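Local coordinates for 3-phytase (Klebsiella pneumoniae, PDB 2WNH), which probably releases phosphate from phytate (inositol hexakisphosphate) by hydrolysis, acting as a histidine acid phosphatase, at residues Ser264-Asn268 with Ile392-Pro398. The protein carries 3 engineered substitutions. Sequence-based numbering, arbitrary orientation.
Sequences SVLLN and IDRPSAP. Engineered in segment 392-398: Ala-397 (natural residue Thr).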
ATOM      1  N   SER B 264       3.219  26.893  35.780  1.00 16.86           N
ATOM      2  CA  SER B 264       3.279  25.815  36.782  1.00 16.50           C
ATOM      3  C   SER B 264       2.183  24.771  36.623  1.00 15.22           C
ATOM      4  O   SER B 264       2.428  23.590  36.831  1.00 16.38           O
ATOM      5  CB  SER B 264       3.241  26.367  38.214  1.00 18.40           C
ATOM      6  OG  SER B 264       4.451  27.044  38.520  1.00 17.98           O
ATOM      7  N   VAL B 265       0.982  25.212  36.264  1.00 15.94           N
ATOM      8  CA  VAL B 265      -0.160  24.301  36.110  1.00 16.53           C
ATOM      9  C   VAL B 265       0.114  23.260  35.006  1.00 16.96           C
ATOM     10  O   VAL B 265      -0.239  22.083  35.142  1.00 18.03           O
ATOM     11  CB  VAL B 265      -1.465  25.098  35.876  1.00 17.59           C
ATOM     12  CG1 VAL B 265      -1.417  25.873  34.553  1.00 17.40           C
ATOM     13  CG2 VAL B 265      -2.700  24.218  35.988  1.00 19.89           C
ATOM     14  N   LEU B 266       0.799  23.700  33.951  1.00 15.45           N
ATOM     15  CA  LEU B 266       1.066  22.840  32.797  1.00 16.06           C
ATOM     16  C   LEU B 266       2.233  21.915  33.075  1.00 15.87           C
ATOM     17  O   LEU B 266       2.173  20.712  32.787  1.00 16.44           O
ATOM     18  CB  LEU B 266       1.341  23.705  31.549  1.00 15.63           C
ATOM     19  CG  LEU B 266       1.670  22.989  30.227  1.00 16.21           C
ATOM     20  CD1 LEU B 266       0.622  21.904  29.858  1.00 17.07           C
ATOM     21  CD2 LEU B 266       1.800  24.031  29.098  1.00 16.88           C
ATOM     22  N   LEU B 267       3.316  22.435  33.632  1.00 16.03           N
ATOM     23  CA  LEU B 267       4.408  21.525  33.945  1.00 15.49           C
ATOM     24  C   LEU B 267       3.924  20.486  34.953  1.00 17.00           C
ATOM     25  O   LEU B 267       4.225  19.295  34.816  1.00 15.65           O
ATOM     26  CB  LEU B 267       5.652  22.256  34.459  1.00 17.33           C
ATOM     27  CG  LEU B 267       6.809  21.329  34.901  1.00 15.72           C
ATOM     28  CD1 LEU B 267       7.310  20.415  33.775  1.00 17.84           C
ATOM     29  CD2 LEU B 267       7.988  22.144  35.412  1.00 18.64           C
ATOM     30  N   ASN B 268       3.179  20.928  35.963  1.00 15.89           N
ATOM     31  CA  ASN B 268       2.641  19.978  36.935  1.00 17.53           C
ATOM     32  C   ASN B 268       1.818  18.841  36.297  1.00 17.67           C
ATOM     33  O   ASN B 268       1.972  17.650  36.681  1.00 18.67           O
ATOM     34  CB  ASN B 268       1.811  20.701  37.987  1.00 17.31           C
ATOM     35  CG  ASN B 268       1.408  19.785  39.112  1.00 19.07           C
ATOM     36  OD1 ASN B 268       2.261  19.186  39.785  1.00 20.14           O
ATOM     37  ND2 ASN B 268       0.111  19.647  39.309  1.00 20.08           N
ATOM     38  N   ILE B 392       8.346  24.851  40.430  1.00 20.76           N
ATOM     39  CA  ILE B 392       6.880  24.947  40.396  1.00 21.94           C
ATOM     40  C   ILE B 392       6.414  25.783  41.595  1.00 22.43           C
ATOM     41  O   ILE B 392       6.895  25.589  42.712  1.00 23.06           O
ATOM     42  CB  ILE B 392       6.211  23.547  40.413  1.00 21.48           C
ATOM     43  CG1 ILE B 392       6.371  22.883  39.030  1.00 22.57           C
ATOM     44  CG2 ILE B 392       4.722  23.629  40.807  1.00 21.67           C
ATOM     45  CD1 ILE B 392       6.153  21.352  39.008  1.00 23.62           C
ATOM     46  N   ASP B 393       5.509  26.723  41.335  1.00 23.47           N
ATOM     47  CA  ASP B 393       4.845  27.475  42.382  1.00 24.47           C
ATOM     48  C   ASP B 393       3.550  26.736  42.667  1.00 24.92           C
ATOM     49  O   ASP B 393       2.613  26.777  41.861  1.00 24.83           O
ATOM     50  CB  ASP B 393       4.552  28.913  41.918  1.00 24.71           C
ATOM     51  CG  ASP B 393       3.894  29.739  43.010  1.00 26.08           C
ATOM     52  OD1 ASP B 393       4.496  29.852  44.091  1.00 27.74           O
ATOM     53  OD2 ASP B 393       2.776  30.255  42.790  1.00 29.04           O
ATOM     54  N   ARG B 394       3.497  26.047  43.809  1.00 24.97           N
ATOM     55  CA  ARG B 394       2.366  25.165  44.114  1.00 25.76           C
ATOM     56  C   ARG B 394       0.987  25.834  44.114  1.00 25.80           C
ATOM     57  O   ARG B 394       0.054  25.287  43.527  1.00 25.55           O
ATOM     58  CB  ARG B 394       2.606  24.353  45.392  1.00 26.67           C
ATOM     59  CG  ARG B 394       3.782  23.381  45.290  1.00 28.38           C
ATOM     60  CD  ARG B 394       3.423  22.162  44.420  1.00 31.18           C
ATOM     61  NE  ARG B 394       4.619  21.456  43.967  1.00 33.59           N
ATOM     62  CZ  ARG B 394       4.640  20.578  42.967  1.00 34.49           C
ATOM     63  NH1 ARG B 394       3.526  20.308  42.293  1.00 33.26           N
ATOM     64  NH2 ARG B 394       5.778  19.991  42.631  1.00 35.66           N
ATOM     65  N   PRO B 395       0.845  27.032  44.727  1.00 26.12           N
ATOM     66  CA  PRO B 395      -0.447  27.721  44.616  1.00 26.19           C
ATOM     67  C   PRO B 395      -0.882  28.002  43.176  1.00 25.07           C
ATOM     68  O   PRO B 395      -2.074  28.163  42.927  1.00 26.00           O
ATOM     69  CB  PRO B 395      -0.213  29.048  45.361  1.00 26.34           C
ATOM     70  CG  PRO B 395       0.923  28.755  46.298  1.00 27.12           C
ATOM     71  CD  PRO B 395       1.804  27.786  45.562  1.00 26.55           C
ATOM     72  N   SER B 396       0.079  28.082  42.255  1.00 24.17           N
ATOM     73  CA  SER B 396      -0.196  28.326  40.842  1.00 23.80           C
ATOM     74  C   SER B 396      -0.329  27.024  40.056  1.00 22.97           C
ATOM     75  O   SER B 396      -0.431  27.049  38.835  1.00 22.49           O
ATOM     76  CB  SER B 396       0.907  29.167  40.206  1.00 24.75           C
ATOM     77  OG  SER B 396       1.073  30.397  40.892  1.00 25.86           O
ATOM     78  N   ALA B 397      -0.376  25.899  40.766  1.00 21.34           N
ATOM     79  CA  ALA B 397      -0.433  24.603  40.102  1.00 21.80           C
ATOM     80  C   ALA B 397      -1.612  23.754  40.570  1.00 22.22           C
ATOM     81  O   ALA B 397      -1.392  22.670  41.090  1.00 22.30           O
ATOM     82  CB  ALA B 397       0.909  23.854  40.319  1.00 21.38           C
ATOM     83  N   PRO B 398      -2.858  24.229  40.351  1.00 22.54           N
ATOM     84  CA  PRO B 398      -4.011  23.442  40.771  1.00 23.51           C
ATOM     85  C   PRO B 398      -4.130  22.177  39.925  1.00 24.71           C
ATOM     86  O   PRO B 398      -3.659  22.150  38.780  1.00 22.95           O
ATOM     87  CB  PRO B 398      -5.201  24.370  40.477  1.00 23.65           C
ATOM     88  CG  PRO B 398      -4.732  25.245  39.366  1.00 24.81           C
ATOM     89  CD  PRO B 398      -3.268  25.467  39.655  1.00 23.33           C
TER
HETATM   90  O   HOH W   1       0.473  28.089  36.384  1.00 20.87           O
HETATM   91  O   HOH W   2      -1.724  20.890  37.287  1.00 22.72           O
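Ser-264 and Asn-268, one turn apart on helix 256-274, both reach out to the loop 392-398, and each carries one direct hydrogen bond. Ser-264 OG accepts the backbone N-H of Asp-393 at 3.0 Å and nearly straight, with an N-H...O angle of 167°. The hydroxyl sits anti to its own carbonyl carbon, a setting that also lets it hydrogen-bond Gln-260 O in the preceding turn, so one buried oxygen links helix and loop.

The Asn-268 to Arg-394 bond is less straight: NH1 lies 3.0 Å from OD1, but the N-H...O angle is 136° and the donor stands above the carbonyl plane. OD1 lies at the guanidinium edge, close to its plane, with the amide and guanidinium planes 81° apart. The arginine chain, bent at its second torsion, folds back so that Ile-392 CG2, between the two bonds, covers one guanidinium face. The other branch of Ile-392 runs across Leu-267, CG1 to CD2 at 4.0 Å.

The engineered Ala-397 sets its CB beside the helix backbone, 3.8 Å from Ser-264 O and 4.0 Å from Asn-268 CB. Two waters complete the polar bridging: the first accepts from Val-265 N and donates to Ser-396 O, while the second joins Val-265 O, Asn-268 ND2 and Pro-398 O. Beside them Val-265 CG2 lies obliquely over the Pro-398 ring, 3.9 Å from CD. Within the loop, Ser-396 OG donates to the anti lone pair of Asp-393 OD2 at 2.6 Å, bridging the 3-10 turn 394-396, whose backbone is closed by Ser-396 N to Asp-393 O; Lys-261 also bonds this hydroxyl.

Helix 291-301 adjoins Ser-264 and Leu-267, and the whole is a helix-to-loop docking that fastens the chain after helix 381-388 onto helix 256-274 of the histidine phosphatase fold.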